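Local coordinates for protein ATP-dependent Clp endopeptidase (Clostridium difficile, PDB 3FES) that probably serves as the amino-terminal domain of a ClpC-type ATP-dependent unfoldase, a helical module expected to take part in recruiting substrates and adaptor proteins for degradation, at residues Thr9-Lys14 with Glu43-Ala48; Ser22-Gly27 with Glu78-Ser83; Ile36-Leu41 with Tyr61-Ile66; Ser53-Thr58 with Ala129-Arg134; Lys87-Leu92 with Leu112-Glu117. One frame throughout, in Å; residues are numbered along the deposited sequence.

Contact 1: residues Thr9-Lys14 with Glu43-Ala48; sequences TQRAKK and EEEGIA
Arg11 meets Glu43 and Glu45 in a salt-bridge network near the protein surface. It ties the first turn of helix 10-25 to the turn between helices 33-43 and 47-55. The Arg11 chain runs extended from CG to NE, which brings NE up to Glu45. NE donates to Glu45 OE1 at 3.0 Å, and the bond is fairly straight, with an N-H...O angle of 161°. The same oxygen receives a second, weak bond from Arg11 NH2 at 3.5 Å. Glu45 OE1 is met on its anti side by a donor tilted out of the carboxylate plane. The guanidinium and carboxylate planes are turned 61° apart, so the two groups do not form a flat, paired bridge.

Glu43 OE2 lies at the edge of the guanidinium, close to its plane, but the ion pair to Arg11 NE is long at 4.0 Å. OE2 also packs against the aliphatic part of Arg11, 3.3 Å from CG. The other oxygen of Glu43, OE1, takes the backbone N of Gly46 at 2.8 Å through the syn lone pair. Gly46 is the N-cap residue of helix 47-55, so this buried carboxylate sits between a helix start and an arginine. Both would be expected to favour its charged form. In this bundle of helices, helix 10-25 starts with a true capping bond: Thr9 OG1 accepts from Ala12 N at 3.0 Å. Lys14 adds a looser touch, its CG lying 4.1 Å from Glu43 CG before the chain bends at chi2 (67°) and leads away. A bound magnesium ion lies about 4 Å from the Arg11 side chain.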
# COMPACT_ATOMS: atom_id res chain seq x y z
N THR A 9 10.35 -6.22 -6.26
CA THR A 9 10.99 -7.25 -5.42
C THR A 9 9.93 -8.32 -5.08
O THR A 9 8.70 -8.09 -5.24
CB THR A 9 11.44 -6.68 -4.08
OG1 THR A 9 10.27 -6.20 -3.39
CG2 THR A 9 12.45 -5.54 -4.26
N GLN A 10 10.39 -9.50 -4.67
CA GLN A 10 9.50 -10.53 -4.16
C GLN A 10 8.58 -10.08 -3.05
O GLN A 10 7.41 -10.43 -3.05
CB GLN A 10 10.28 -11.76 -3.68
CG GLN A 10 11.05 -12.37 -4.74
CD GLN A 10 10.18 -12.73 -5.90
OE1 GLN A 10 9.37 -13.66 -5.81
NE2 GLN A 10 10.33 -12.00 -7.01
N ARG A 11 9.10 -9.29 -2.12
CA ARG A 11 8.29 -8.77 -1.00
C ARG A 11 7.20 -7.82 -1.52
O ARG A 11 6.09 -7.83 -1.02
CB ARG A 11 9.14 -8.13 0.10
CG ARG A 11 10.02 -9.15 0.88
CD ARG A 11 10.67 -8.43 2.09
NE ARG A 11 11.38 -9.39 2.94
CZ ARG A 11 12.70 -9.53 2.99
NH1 ARG A 11 13.51 -8.79 2.22
NH2 ARG A 11 13.23 -10.46 3.81
N ALA A 12 7.52 -7.04 -2.55
CA ALA A 12 6.55 -6.08 -3.13
C ALA A 12 5.45 -6.86 -3.88
O ALA A 12 4.27 -6.53 -3.78
CB ALA A 12 7.26 -5.07 -4.02
N LYS A 13 5.84 -7.90 -4.61
CA LYS A 13 4.88 -8.75 -5.27
C LYS A 13 3.95 -9.36 -4.22
O LYS A 13 2.75 -9.43 -4.43
CB LYS A 13 5.58 -9.89 -6.02
CG LYS A 13 6.14 -9.49 -7.35
CD LYS A 13 6.99 -10.65 -7.91
CE LYS A 13 7.79 -10.11 -9.06
NZ LYS A 13 8.90 -10.98 -9.33
N LYS A 14 4.50 -9.81 -3.09
CA LYS A 14 3.70 -10.42 -2.03
C LYS A 14 2.70 -9.42 -1.47
O LYS A 14 1.53 -9.76 -1.24
CB LYS A 14 4.56 -10.95 -0.89
CG LYS A 14 3.75 -11.62 0.24
CD LYS A 14 3.09 -12.90 -0.24
CE LYS A 14 2.64 -13.79 0.92
NZ LYS A 14 1.97 -15.04 0.36
N GLU A 43 2.24 -7.75 4.64
CA GLU A 43 3.44 -8.39 4.11
C GLU A 43 4.51 -8.57 5.21
O GLU A 43 5.32 -9.49 5.14
CB GLU A 43 3.96 -7.70 2.84
CG GLU A 43 5.20 -8.38 2.21
CD GLU A 43 6.52 -7.97 2.87
OE1 GLU A 43 6.63 -6.83 3.36
OE2 GLU A 43 7.47 -8.80 2.88
N GLU A 44 4.46 -7.71 6.23
CA GLU A 44 5.20 -7.87 7.50
C GLU A 44 6.71 -7.57 7.47
O GLU A 44 7.21 -6.86 8.34
CB GLU A 44 4.97 -9.24 8.16
CG GLU A 44 3.62 -9.38 8.84
CD GLU A 44 3.48 -10.67 9.65
OE1 GLU A 44 2.35 -11.19 9.73
OE2 GLU A 44 4.48 -11.16 10.21
N GLU A 45 7.42 -8.12 6.49
CA GLU A 45 8.89 -8.08 6.46
C GLU A 45 9.53 -6.81 5.86
O GLU A 45 10.64 -6.43 6.23
CB GLU A 45 9.40 -9.27 5.67
CG GLU A 45 9.00 -10.60 6.26
CD GLU A 45 9.67 -11.76 5.55
OE1 GLU A 45 10.00 -11.64 4.34
OE2 GLU A 45 9.87 -12.79 6.20
N GLY A 46 8.84 -6.16 4.92
CA GLY A 46 9.46 -5.08 4.16
C GLY A 46 9.47 -3.76 4.91
O GLY A 46 8.82 -3.60 5.96
N ILE A 47 10.22 -2.82 4.36
CA ILE A 47 10.32 -1.48 4.93
C ILE A 47 8.93 -0.88 5.18
O ILE A 47 8.68 -0.26 6.22
CB ILE A 47 11.20 -0.58 4.00
CG1 ILE A 47 12.68 -1.01 4.11
CG2 ILE A 47 11.04 0.92 4.37
CD1 ILE A 47 13.53 -0.45 3.01
N ALA A 48 8.03 -1.03 4.20
CA ALA A 48 6.70 -0.39 4.32
C ALA A 48 5.95 -0.93 5.55
O ALA A 48 5.36 -0.16 6.30
CB ALA A 48 5.85 -0.54 3.02

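Contact 2: residues Ser22-Gly27 with Glu78-Ser83; sequences SAKSLG and EDIVLS
Ala23 and Ile80 make the close apolar part of this contact, where the last turns of helix 10-25 face the extended chain leading into strand 81-82. Ala23 CB meets Ile80 CD1 at 3.7 Å. The Ile80 chain reaches the helix because chi2 is near anti (154°), carrying CD1 outward from CG1. Beside it, Ile80 CG2 lies 4.2 Å from Lys24 CG, a looser touch. Both Ala23 and Ile80 are buried, and Val31 of strand 30-31 packs against each of them.

Strands 30-31 and 81-82 form a short parallel pair. The helix ends close by in a Schellman motif. Gly27 takes positive phi, and its N bonds back to Lys24 O at 3.0 Å. Leu26, in the same turn, packs on helix 59-70.

The other side of the contact is polar and faces solvent. The Lys24 chain runs extended and bends only at chi4, which turns NZ onto the backbone carbonyl of Glu78. The bond from Lys24 NZ to Glu78 O is short, 2.6 Å. The nitrogen stands above the carbonyl plane, 54° out of it, with a C=O...N angle of 124°. The side chains of Glu78 and Asp79 begin by pointing away from the helix, and both residues are exposed. Asp79 OD1 is 4.5 Å from Lys24 NZ, too far for a salt bridge. Its negative charge may still favour the ammonium group at this position.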
# COMPACT_ATOMS: atom_id res chain seq x y z
N SER A 22 -6.95 -9.25 0.38
CA SER A 22 -7.76 -8.43 1.29
C SER A 22 -9.05 -7.92 0.67
O SER A 22 -10.09 -8.01 1.31
CB SER A 22 -6.97 -7.26 1.81
OG SER A 22 -6.03 -7.76 2.76
N ALA A 23 -8.98 -7.37 -0.54
CA ALA A 23 -10.18 -6.89 -1.24
C ALA A 23 -11.20 -8.02 -1.36
O ALA A 23 -12.39 -7.88 -1.04
CB ALA A 23 -9.78 -6.35 -2.62
N LYS A 24 -10.73 -9.18 -1.82
CA LYS A 24 -11.63 -10.30 -1.99
C LYS A 24 -12.35 -10.66 -0.68
O LYS A 24 -13.58 -10.88 -0.67
CB LYS A 24 -10.86 -11.53 -2.48
CG LYS A 24 -10.50 -11.49 -3.96
CD LYS A 24 -9.85 -12.85 -4.32
CE LYS A 24 -9.12 -12.79 -5.63
NZ LYS A 24 -9.84 -13.61 -6.64
N SER A 25 -11.55 -10.74 0.39
CA SER A 25 -12.03 -11.04 1.74
C SER A 25 -13.16 -10.13 2.15
O SER A 25 -14.10 -10.58 2.79
CB SER A 25 -10.90 -10.90 2.76
OG SER A 25 -10.06 -12.03 2.72
N LEU A 26 -13.04 -8.85 1.79
CA LEU A 26 -14.02 -7.82 2.17
C LEU A 26 -15.20 -7.68 1.19
O LEU A 26 -16.08 -6.82 1.38
CB LEU A 26 -13.31 -6.48 2.31
CG LEU A 26 -12.20 -6.43 3.36
CD1 LEU A 26 -11.40 -5.18 3.18
CD2 LEU A 26 -12.77 -6.60 4.82
N GLY A 27 -15.24 -8.54 0.17
CA GLY A 27 -16.24 -8.45 -0.89
C GLY A 27 -16.08 -7.19 -1.75
O GLY A 27 -17.08 -6.62 -2.23
N GLU A 78 -13.86 -15.13 -7.70
CA GLU A 78 -13.33 -14.85 -9.04
C GLU A 78 -12.30 -13.71 -9.04
O GLU A 78 -12.01 -13.14 -7.99
CB GLU A 78 -14.45 -14.56 -10.05
CG GLU A 78 -15.17 -13.24 -9.83
CD GLU A 78 -16.40 -13.39 -8.98
OE1 GLU A 78 -16.78 -14.54 -8.67
OE2 GLU A 78 -17.00 -12.36 -8.62
N ASP A 79 -11.76 -13.39 -10.22
CA ASP A 79 -10.78 -12.31 -10.39
C ASP A 79 -11.41 -10.93 -10.29
O ASP A 79 -12.53 -10.71 -10.74
CB ASP A 79 -10.06 -12.41 -11.75
CG ASP A 79 -9.26 -13.70 -11.89
OD1 ASP A 79 -8.68 -14.17 -10.90
OD2 ASP A 79 -9.21 -14.24 -13.01
N ILE A 80 -10.63 -10.03 -9.70
CA ILE A 80 -10.97 -8.64 -9.44
C ILE A 80 -9.83 -7.74 -10.00
O ILE A 80 -8.81 -8.28 -10.48
CB ILE A 80 -11.10 -8.43 -7.94
CG1 ILE A 80 -9.74 -8.56 -7.30
CG2 ILE A 80 -12.10 -9.45 -7.29
CD1 ILE A 80 -9.64 -7.82 -6.04
N VAL A 81 -9.95 -6.41 -9.93
CA VAL A 81 -9.08 -5.53 -10.75
C VAL A 81 -8.58 -4.30 -10.01
O VAL A 81 -9.22 -3.86 -9.06
CB VAL A 81 -9.77 -5.08 -12.08
CG1 VAL A 81 -10.10 -6.32 -12.94
CG2 VAL A 81 -11.05 -4.33 -11.79
N LEU A 82 -7.42 -3.77 -10.44
CA LEU A 82 -6.88 -2.54 -9.89
C LEU A 82 -7.68 -1.32 -10.37
O LEU A 82 -8.04 -1.24 -11.54
CB LEU A 82 -5.44 -2.33 -10.31
CG LEU A 82 -4.44 -3.41 -9.84
CD1 LEU A 82 -3.14 -3.16 -10.57
CD2 LEU A 82 -4.27 -3.27 -8.34
N SER A 83 -7.92 -0.39 -9.45
CA SER A 83 -8.48 0.90 -9.84
C SER A 83 -7.39 1.73 -10.60
O SER A 83 -6.20 1.43 -10.53
CB SER A 83 -8.88 1.69 -8.60
OG SER A 83 -7.72 2.02 -7.88

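Contact 3: residues Ile36-Leu41 with Tyr61-Ile66; sequences ILLGLL and YLEGKI
Leu38 and Leu62 meet without any hydrogen bond between their segments; the shortest polar bond here is a helical one, from Leu40 N to Ile36 O at 2.8 Å. The main-chain polar atoms are used inside each helix, and the contact itself is made mainly of aliphatic groups. Helices 33-43 and 59-70 run nearly antiparallel, with short-segment axes 10.2 Å apart at 165°.

Leu62 reaches across to the opposite backbone. Its CD1 fits against Leu41 CD2 at 3.7 Å and also lies 3.9 Å from Leu38 CA. Leu38 and Leu62 slide past each other in opposite directions. Leu38 CG is anti to the backbone N (chi1 178°), and its two methyls divide the work. CD1 lies 4.1 Å from Leu62 CB. CD2 touches Glu63 CG at 3.7 Å and Ile66 CD1 at 4.0 Å. Glu63 thus takes part through a methylene of its extended chain. Leu37 CD2 adds a looser touch on Leu62 CD2 at 4.2 Å.

This is central packing of the all-helical Clp amino-terminal domain. Ile125 of helix 120-129 covers Leu62 and Ile66, and Leu52 of helix 47-55 packs on Leu37 and Leu41. With mainly aliphatic groups meeting and no hydrogen bond across, the helices are held by shape and by burial of apolar surface, not by directional bonds.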
# COMPACT_ATOMS: atom_id res chain seq x y z
N ILE A 36 -3.88 -1.75 -1.11
CA ILE A 36 -2.43 -1.81 -1.26
C ILE A 36 -1.77 -1.47 0.09
O ILE A 36 -0.82 -2.13 0.52
CB ILE A 36 -1.94 -0.82 -2.36
CG1 ILE A 36 -2.55 -1.17 -3.73
CG2 ILE A 36 -0.39 -0.81 -2.43
CD1 ILE A 36 -2.22 -0.14 -4.80
N LEU A 37 -2.27 -0.42 0.76
CA LEU A 37 -1.72 -0.09 2.08
C LEU A 37 -1.84 -1.26 3.09
O LEU A 37 -0.88 -1.58 3.83
CB LEU A 37 -2.43 1.17 2.63
CG LEU A 37 -1.81 1.76 3.90
CD1 LEU A 37 -0.50 2.46 3.60
CD2 LEU A 37 -2.77 2.77 4.48
N LEU A 38 -3.00 -1.91 3.09
CA LEU A 38 -3.22 -3.05 3.97
C LEU A 38 -2.34 -4.22 3.53
O LEU A 38 -1.77 -4.93 4.37
CB LEU A 38 -4.69 -3.48 3.94
CG LEU A 38 -5.11 -4.71 4.77
CD1 LEU A 38 -4.65 -4.62 6.25
CD2 LEU A 38 -6.61 -4.90 4.65
N GLY A 39 -2.20 -4.38 2.21
CA GLY A 39 -1.29 -5.42 1.68
C GLY A 39 0.16 -5.22 2.14
O GLY A 39 0.87 -6.21 2.46
N LEU A 40 0.63 -3.97 2.10
CA LEU A 40 1.98 -3.61 2.57
C LEU A 40 2.17 -3.95 4.05
O LEU A 40 3.22 -4.47 4.43
CB LEU A 40 2.31 -2.13 2.32
CG LEU A 40 2.39 -1.69 0.82
CD1 LEU A 40 2.31 -0.14 0.74
CD2 LEU A 40 3.70 -2.26 0.20
N LEU A 41 1.15 -3.65 4.87
CA LEU A 41 1.22 -3.97 6.30
C LEU A 41 1.25 -5.48 6.52
O LEU A 41 2.11 -6.01 7.26
CB LEU A 41 0.06 -3.33 7.07
CG LEU A 41 0.21 -3.45 8.61
CD1 LEU A 41 1.64 -3.17 9.14
CD2 LEU A 41 -0.73 -2.52 9.28
N TYR A 61 -6.72 -2.50 12.79
CA TYR A 61 -7.12 -1.09 12.67
C TYR A 61 -7.42 -0.70 11.22
O TYR A 61 -8.47 -0.14 10.92
CB TYR A 61 -6.07 -0.16 13.26
CG TYR A 61 -6.38 1.30 13.02
CD1 TYR A 61 -7.13 2.04 13.93
CD2 TYR A 61 -5.93 1.94 11.86
CE1 TYR A 61 -7.42 3.40 13.70
CE2 TYR A 61 -6.22 3.30 11.62
CZ TYR A 61 -6.95 4.01 12.54
OH TYR A 61 -7.23 5.34 12.29
N LEU A 62 -6.48 -0.99 10.33
CA LEU A 62 -6.66 -0.63 8.91
C LEU A 62 -7.90 -1.25 8.28
O LEU A 62 -8.69 -0.56 7.63
CB LEU A 62 -5.44 -1.03 8.10
CG LEU A 62 -4.17 -0.21 8.25
CD1 LEU A 62 -3.17 -0.75 7.18
CD2 LEU A 62 -4.47 1.28 8.02
N GLU A 63 -8.04 -2.55 8.47
CA GLU A 63 -9.25 -3.26 8.08
C GLU A 63 -10.54 -2.66 8.61
O GLU A 63 -11.49 -2.48 7.85
CB GLU A 63 -9.19 -4.70 8.52
CG GLU A 63 -8.86 -5.63 7.43
CD GLU A 63 -9.02 -7.06 7.86
OE1 GLU A 63 -9.59 -7.84 7.06
OE2 GLU A 63 -8.58 -7.40 9.00
N GLY A 64 -10.58 -2.36 9.91
CA GLY A 64 -11.75 -1.72 10.51
C GLY A 64 -12.10 -0.40 9.85
O GLY A 64 -13.27 -0.13 9.56
N LYS A 65 -11.08 0.43 9.61
CA LYS A 65 -11.27 1.73 8.96
C LYS A 65 -11.77 1.60 7.52
O LYS A 65 -12.61 2.39 7.07
CB LYS A 65 -9.99 2.57 9.00
CG LYS A 65 -9.61 3.14 10.38
CD LYS A 65 -10.74 3.92 11.09
CE LYS A 65 -11.38 4.98 10.17
NZ LYS A 65 -12.53 5.68 10.81
N ILE A 66 -11.26 0.59 6.83
CA ILE A 66 -11.68 0.32 5.47
C ILE A 66 -13.16 -0.05 5.47
O ILE A 66 -13.93 0.53 4.71
CB ILE A 66 -10.83 -0.78 4.82
CG1 ILE A 66 -9.41 -0.26 4.54
CG2 ILE A 66 -11.48 -1.27 3.50
CD1 ILE A 66 -8.43 -1.40 4.06

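Contact 4: residues Ser53-Thr58 with Ala129-Arg134; sequences SKVGFT and AGVNDR
Two helix-to-helix turns pack together here, with Val55 and Phe57 on either side of Gly56 in one, and Ala129 and Val131 on either side of Gly130 in the other. Each glycine has positive phi and ends its helix in a Schellman motif. The first turn links helix 47-55 to helix 59-70. The second links helix 120-129 to helix 132-142.

Phe57 and Val131 reach toward each other, tip to tip. The closest pair is Phe57 CZ and Val131 CG2 at 3.4 Å, which is tight for two carbons. The same methyl lies 3.6 Å from Phe57 CE1. At the neighbouring ring position, Phe57 CE2 meets Ala129 CB at 3.8 Å. Phe57 has CG anti to its carbonyl carbon (chi1 -64°), and the far end of the ring comes nearer to the second turn than its CB does.

Val55 stands beside this pair. Its CG2 is 4.2 Å from Val131 CG2, so one valine methyl serves both Phe57 and Val55. Val55 CG1 lies 4.1 Å from the backbone O of Arg134, in the first turn of helix 132-142.

Phe57 is buried, and also packs on Leu62 of helix 59-70 and Leu126 of helix 120-129. Thr58 caps the start of helix 59-70 through a bond from Tyr61 N to its OG1. Between the two segments there is no hydrogen bond. The turns are held by apolar contacts of a ring tip and a few methyl groups, not by directional bonds.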
# COMPACT_ATOMS: atom_id res chain seq x y z
N SER A 53 3.94 -0.11 11.00
CA SER A 53 3.88 -0.64 12.36
C SER A 53 4.57 0.33 13.34
O SER A 53 4.11 0.53 14.46
CB SER A 53 4.51 -2.03 12.42
OG SER A 53 4.95 -2.29 13.74
N LYS A 54 5.66 0.96 12.89
CA LYS A 54 6.39 1.88 13.76
C LYS A 54 5.54 3.12 14.12
O LYS A 54 5.57 3.58 15.26
CB LYS A 54 7.74 2.27 13.14
CG LYS A 54 8.59 3.18 13.99
CD LYS A 54 9.13 2.43 15.22
CE LYS A 54 10.40 3.06 15.77
NZ LYS A 54 10.18 3.74 17.06
N VAL A 55 4.78 3.63 13.15
CA VAL A 55 3.96 4.79 13.40
C VAL A 55 2.67 4.41 14.12
O VAL A 55 1.93 5.29 14.56
CB VAL A 55 3.64 5.63 12.10
CG1 VAL A 55 4.92 5.89 11.28
CG2 VAL A 55 2.54 4.99 11.26
N GLY A 56 2.37 3.11 14.20
CA GLY A 56 1.24 2.66 15.03
C GLY A 56 0.09 1.85 14.44
O GLY A 56 -0.80 1.43 15.18
N PHE A 57 0.06 1.62 13.13
CA PHE A 57 -1.02 0.84 12.54
C PHE A 57 -0.91 -0.65 12.84
O PHE A 57 0.20 -1.21 12.91
CB PHE A 57 -1.05 0.99 11.04
CG PHE A 57 -1.35 2.37 10.58
CD1 PHE A 57 -0.34 3.16 10.03
CD2 PHE A 57 -2.63 2.90 10.73
CE1 PHE A 57 -0.63 4.45 9.61
CE2 PHE A 57 -2.92 4.20 10.32
CZ PHE A 57 -1.94 4.97 9.78
N THR A 58 -2.07 -1.29 12.94
CA THR A 58 -2.15 -2.76 12.96
C THR A 58 -3.02 -3.17 11.79
O THR A 58 -3.75 -2.34 11.24
CB THR A 58 -2.86 -3.27 14.23
OG1 THR A 58 -4.10 -2.58 14.37
CG2 THR A 58 -2.00 -3.02 15.47
N ALA A 129 -5.86 9.27 10.98
CA ALA A 129 -4.99 8.85 12.08
C ALA A 129 -3.98 9.93 12.49
O ALA A 129 -3.35 9.79 13.51
CB ALA A 129 -4.25 7.53 11.71
N GLY A 130 -3.83 10.97 11.68
CA GLY A 130 -2.91 12.07 12.00
C GLY A 130 -1.44 11.74 11.78
O GLY A 130 -0.56 12.41 12.33
N VAL A 131 -1.15 10.73 10.97
CA VAL A 131 0.22 10.31 10.77
C VAL A 131 0.72 10.35 9.34
O VAL A 131 1.67 9.63 9.01
CB VAL A 131 0.46 8.88 11.30
CG1 VAL A 131 0.33 8.87 12.84
CG2 VAL A 131 -0.45 7.88 10.62
N ASN A 132 0.10 11.15 8.47
CA ASN A 132 0.57 11.20 7.08
C ASN A 132 2.05 11.67 7.04
O ASN A 132 2.91 11.00 6.50
CB ASN A 132 -0.33 12.07 6.18
CG ASN A 132 -0.33 11.59 4.70
OD1 ASN A 132 0.73 11.42 4.09
ND2 ASN A 132 -1.53 11.35 4.14
N ASP A 133 2.35 12.81 7.66
CA ASP A 133 3.71 13.32 7.53
C ASP A 133 4.68 12.50 8.36
O ASP A 133 5.87 12.45 8.05
CB ASP A 133 3.81 14.80 7.97
CG ASP A 133 3.26 15.77 6.91
OD1 ASP A 133 3.13 15.40 5.71
OD2 ASP A 133 2.99 16.93 7.28
N ARG A 134 4.20 11.90 9.46
CA ARG A 134 5.06 11.05 10.29
C ARG A 134 5.45 9.77 9.54
O ARG A 134 6.59 9.31 9.63
CB ARG A 134 4.35 10.71 11.59
CG ARG A 134 4.07 11.97 12.42
CD ARG A 134 4.09 11.68 13.88
NE ARG A 134 5.45 11.41 14.29
CZ ARG A 134 6.28 12.32 14.77
NH1 ARG A 134 5.88 13.58 14.93
NH2 ARG A 134 7.52 11.98 15.10

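Contact 5: residues Lys87-Leu92 with Leu112-Glu117; sequences KQILEL and LAIIQE
Leu92 lies against Ala113, and its side chain can be followed outward across helix 107-117. CB meets Ala113 CB at 3.8 Å. CG, set anti to the backbone N (chi1 -163°), is still 4.0 Å from that methyl. CD2 goes further along and reaches the backbone, 3.6 Å from Ala113 O. It also touches Gln116 CB at 3.8 Å, where the two side chains cross at about a right angle. One leucine therefore runs over the alanine and onto the next helical turn.

The small residue lets the backbones come close. The CA atoms of Ile89 and Ala113 are 5.3 Å apart, and Ala113 CB presses on the carbonyl of Ile89, with CB to O at 3.3 Å. The short-segment axes approach to 8.4 Å and cross at 121°, far from parallel. Ile89 adds a second set of apolar contacts. Its CG2 rests on Ile114 CG1 at 3.9 Å, and its CG1 faces the CB of Glu117. The carboxylate of Glu117 is used elsewhere: OE1 accepts from Glu119 N, just after the helix end, and OE2 forms a salt bridge with Arg85 NE.

The crossing joins helices 84-99 and 107-117 of the bundle. Ile114, buried, packs on Ile36 and Leu40 of helix 33-43, and Ile89 touches Ser33 of the same helix. Helix 132-142 receives Leu112 and Ile115. Lys87 and Leu90, on helix 84-99, pack on Leu82 of strand 81-82.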
# COMPACT_ATOMS: atom_id res chain seq x y z
N LYS A 87 -3.28 1.63 -10.20
CA LYS A 87 -2.37 1.57 -11.35
C LYS A 87 -1.38 2.73 -11.40
O LYS A 87 -0.20 2.52 -11.70
CB LYS A 87 -3.14 1.44 -12.67
CG LYS A 87 -3.80 0.04 -12.81
CD LYS A 87 -4.39 -0.19 -14.20
CE LYS A 87 -3.29 -0.33 -15.26
NZ LYS A 87 -2.79 -1.72 -15.29
N GLN A 88 -1.85 3.94 -11.10
CA GLN A 88 -1.00 5.11 -11.04
C GLN A 88 0.04 5.00 -9.92
O GLN A 88 1.20 5.36 -10.11
CB GLN A 88 -1.86 6.38 -10.84
CG GLN A 88 -2.67 6.76 -12.07
CD GLN A 88 -1.90 7.69 -13.03
OE1 GLN A 88 -1.72 7.37 -14.22
NE2 GLN A 88 -1.47 8.85 -12.52
N ILE A 89 -0.39 4.51 -8.77
CA ILE A 89 0.53 4.27 -7.63
C ILE A 89 1.64 3.30 -8.03
O ILE A 89 2.84 3.55 -7.76
CB ILE A 89 -0.23 3.74 -6.40
CG1 ILE A 89 -1.00 4.90 -5.76
CG2 ILE A 89 0.76 3.05 -5.37
CD1 ILE A 89 -2.14 4.46 -4.82
N LEU A 90 1.26 2.20 -8.69
CA LEU A 90 2.29 1.24 -9.08
C LEU A 90 3.25 1.81 -10.13
O LEU A 90 4.44 1.55 -10.08
CB LEU A 90 1.70 -0.08 -9.55
CG LEU A 90 0.94 -0.81 -8.43
CD1 LEU A 90 0.38 -2.10 -9.05
CD2 LEU A 90 1.78 -1.13 -7.16
N GLU A 91 2.72 2.53 -11.11
CA GLU A 91 3.56 3.25 -12.07
C GLU A 91 4.48 4.24 -11.37
O GLU A 91 5.69 4.29 -11.67
CB GLU A 91 2.66 3.93 -13.10
CG GLU A 91 3.33 4.72 -14.16
CD GLU A 91 2.27 5.33 -15.10
OE1 GLU A 91 1.47 6.18 -14.64
OE2 GLU A 91 2.24 4.96 -16.27
N LEU A 92 3.95 5.01 -10.43
CA LEU A 92 4.78 5.92 -9.66
C LEU A 92 5.89 5.23 -8.82
O LEU A 92 7.00 5.76 -8.69
CB LEU A 92 3.89 6.73 -8.74
CG LEU A 92 4.39 8.02 -8.08
CD1 LEU A 92 4.96 9.01 -9.11
CD2 LEU A 92 3.21 8.65 -7.34
N LEU A 112 5.99 5.07 -0.77
CA LEU A 112 6.35 6.43 -1.22
C LEU A 112 5.31 6.98 -2.23
O LEU A 112 4.90 8.15 -2.22
CB LEU A 112 7.69 6.37 -1.94
CG LEU A 112 8.69 7.50 -1.95
CD1 LEU A 112 8.72 8.27 -0.63
CD2 LEU A 112 10.04 6.79 -2.18
N ALA A 113 4.94 6.09 -3.14
CA ALA A 113 4.00 6.43 -4.21
C ALA A 113 2.59 6.67 -3.69
O ALA A 113 1.91 7.60 -4.16
CB ALA A 113 3.99 5.25 -5.23
N ILE A 114 2.15 5.86 -2.72
CA ILE A 114 0.84 6.08 -2.07
C ILE A 114 0.82 7.49 -1.51
O ILE A 114 -0.09 8.28 -1.78
CB ILE A 114 0.56 5.05 -0.94
CG1 ILE A 114 0.22 3.67 -1.57
CG2 ILE A 114 -0.67 5.47 -0.10
CD1 ILE A 114 0.10 2.55 -0.51
N ILE A 115 1.84 7.81 -0.73
CA ILE A 115 1.93 9.16 -0.09
C ILE A 115 1.99 10.31 -1.10
O ILE A 115 1.25 11.32 -0.98
CB ILE A 115 3.11 9.20 0.88
CG1 ILE A 115 2.82 8.26 2.04
CG2 ILE A 115 3.38 10.68 1.43
CD1 ILE A 115 4.04 7.96 2.95
N GLN A 116 2.84 10.16 -2.11
CA GLN A 116 2.93 11.13 -3.19
C GLN A 116 1.65 11.36 -3.95
O GLN A 116 1.36 12.52 -4.31
CB GLN A 116 3.98 10.70 -4.19
CG GLN A 116 5.29 11.28 -3.89
CD GLN A 116 5.26 12.75 -4.08
OE1 GLN A 116 4.87 13.25 -5.14
NE2 GLN A 116 5.63 13.48 -3.04
N GLU A 117 0.90 10.29 -4.18
CA GLU A 117 -0.36 10.38 -4.94
C GLU A 117 -1.35 11.30 -4.20
O GLU A 117 -2.10 12.08 -4.82
CB GLU A 117 -0.94 8.98 -5.24
CG GLU A 117 -2.01 9.00 -6.32
CD GLU A 117 -3.37 9.45 -5.78
OE1 GLU A 117 -3.56 9.36 -4.54
OE2 GLU A 117 -4.25 9.88 -6.58

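Overall arrangement
The five contacts are spread through one compact helical chain. Contact 3 lies nearest the middle, its centre about 8 Å from that of the chain, and it touches contacts 1, 2, 4 and 5. Contacts 1 and 2 both use helix 10-25, with centres about 19 Å apart. Contacts 1 and 4 share helix 47-55. Contact 5 follows contacts 1, 2 and 3 along the chain, and both its segments fall between those of contact 4. It meets contact 3 through helices 107-117 and 33-43. Contacts 2 and 4, whose centres are about 25 Å apart, lie on opposite sides of the chain's centre. Contact 4 joins early and late helices, consistent with a single folded unit.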